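Gamma-butyrobetaine hydroxylase-like N-terminal domain-containing protein (Acidithiobacillus ferrooxidans, PDB 3LUU) is of uncharacterised function but binds zinc and belongs to the gamma-butyrobetaine hydroxylase-like N-terminal domain family, with a possible link to quinone biosynthesis. Local coordinates at residues R32-F35 and E36-R39. Sequence-based numbering, arbitrary orientation.
Sequences RLTF and EHLR. With ZN (zinc ion), chain B.
Thr34 and His37 meet where strand 30-34 turns directly into helix 35-40, and the first turn of the helix is closed by backbone hydrogen bonds from Leu38 N to Thr34 O (3.0 Å) and from Arg39 N to Phe35 O (2.9 Å). Thr34 is the N-cap. Its chi1 of 64° sets OG1 between its own backbone N and carbonyl carbon, which lets the hydroxyl oxygen accept from His37 N at 3.0 Å, with an N-H...O angle of 157°. The same oxygen lies 2.6 Å from a water that in turn donates to Glu36 OE1; the extended glutamate chain is thus linked to the cap through this water. The His37 side chain crosses that of Thr34 at about a right angle, its CB 3.1 Å from Thr34 OG1. With CG anti to the backbone N (chi1 -170°), its ring is carried away from the strand, and NE2 binds zinc at 2.0 Å, while ND1 lies obliquely near Leu33 CD2. Glu41 and the backbone O of Glu101, the C-terminal residue, also bind the metal. On the inner side, Leu33 CD1 meets Leu38 CD2 at 4.1 Å, the two side chains crossing almost perpendicularly and both packing on Leu95 and Leu98 of helix 92-98. Leu38 CD1 also approaches the edge of the Phe35 ring, near its plane. One short strand-to-helix junction therefore combines a polar cap with an apolar underside: the threonine satisfies an early helical N-H, that of the residue whose imidazole binds zinc, and so probably helps to position the ring.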
# COMPACT_ATOMS: atom_id res chain seq x y z
N ARG A 32 -2.56 3.64 7.90
CA ARG A 32 -3.53 2.58 7.75
C ARG A 32 -4.20 2.85 6.40
O ARG A 32 -5.07 3.72 6.30
CB ARG A 32 -4.54 2.56 8.89
CG ARG A 32 -3.94 2.30 10.26
CD ARG A 32 -5.03 2.33 11.38
NE ARG A 32 -5.51 0.99 11.70
CZ ARG A 32 -6.56 0.37 11.17
NH1 ARG A 32 -7.35 0.96 10.27
NH2 ARG A 32 -6.85 -0.87 11.55
N LEU A 33 -3.78 2.09 5.38
CA LEU A 33 -4.22 2.28 4.02
C LEU A 33 -5.12 1.11 3.63
O LEU A 33 -4.69 -0.04 3.74
CB LEU A 33 -3.00 2.34 3.09
CG LEU A 33 -2.14 3.59 3.28
CD1 LEU A 33 -0.83 3.40 2.54
CD2 LEU A 33 -2.93 4.81 2.79
N THR A 34 -6.37 1.39 3.24
CA THR A 34 -7.26 0.28 2.86
C THR A 34 -6.74 -0.43 1.60
O THR A 34 -6.15 0.17 0.68
CB THR A 34 -8.73 0.72 2.63
OG1 THR A 34 -8.79 1.59 1.51
CG2 THR A 34 -9.34 1.38 3.88
N PHE A 35 -6.98 -1.74 1.56
CA PHE A 35 -6.68 -2.51 0.35
C PHE A 35 -7.33 -1.88 -0.89
O PHE A 35 -6.73 -1.84 -1.97
CB PHE A 35 -7.18 -3.95 0.54
CG PHE A 35 -6.40 -4.76 1.56
CD1 PHE A 35 -5.20 -4.30 2.09
CD2 PHE A 35 -6.82 -6.02 1.93
CE1 PHE A 35 -4.48 -5.06 3.00
CE2 PHE A 35 -6.07 -6.78 2.85
CZ PHE A 35 -4.89 -6.29 3.36
N GLU A 36 -8.57 -1.42 -0.72
CA GLU A 36 -9.31 -0.78 -1.80
C GLU A 36 -8.57 0.43 -2.33
O GLU A 36 -8.41 0.59 -3.52
CB GLU A 36 -10.66 -0.32 -1.31
CG GLU A 36 -11.49 0.38 -2.38
CD GLU A 36 -12.76 1.03 -1.83
OE1 GLU A 36 -12.80 1.42 -0.63
OE2 GLU A 36 -13.73 1.15 -2.62
N HIS A 37 -8.18 1.32 -1.43
CA HIS A 37 -7.44 2.54 -1.77
C HIS A 37 -6.15 2.22 -2.51
O HIS A 37 -5.87 2.79 -3.57
CB HIS A 37 -7.20 3.34 -0.49
CG HIS A 37 -6.67 4.72 -0.69
ND1 HIS A 37 -6.21 5.49 0.35
CD2 HIS A 37 -6.54 5.48 -1.80
CE1 HIS A 37 -5.82 6.66 -0.11
NE2 HIS A 37 -6.00 6.67 -1.41
N LEU A 38 -5.40 1.26 -1.99
CA LEU A 38 -4.16 0.83 -2.63
C LEU A 38 -4.41 0.33 -4.07
O LEU A 38 -3.68 0.65 -5.02
CB LEU A 38 -3.47 -0.25 -1.78
CG LEU A 38 -2.88 0.20 -0.43
CD1 LEU A 38 -2.67 -1.00 0.46
CD2 LEU A 38 -1.58 0.97 -0.63
N ARG A 39 -5.47 -0.45 -4.23
CA ARG A 39 -5.79 -0.97 -5.54
C ARG A 39 -6.20 0.12 -6.52
O ARG A 39 -5.75 0.13 -7.67
CB ARG A 39 -6.88 -2.05 -5.40
CG ARG A 39 -7.33 -2.71 -6.71
CD ARG A 39 -6.19 -3.37 -7.44
NE ARG A 39 -6.61 -3.79 -8.76
CZ ARG A 39 -6.51 -3.05 -9.87
NH1 ARG A 39 -6.01 -1.83 -9.85
NH2 ARG A 39 -6.93 -3.55 -11.02
ZN ZN B . -5.91 8.35 -2.55
O HOH W 1 -11.15 2.62 1.11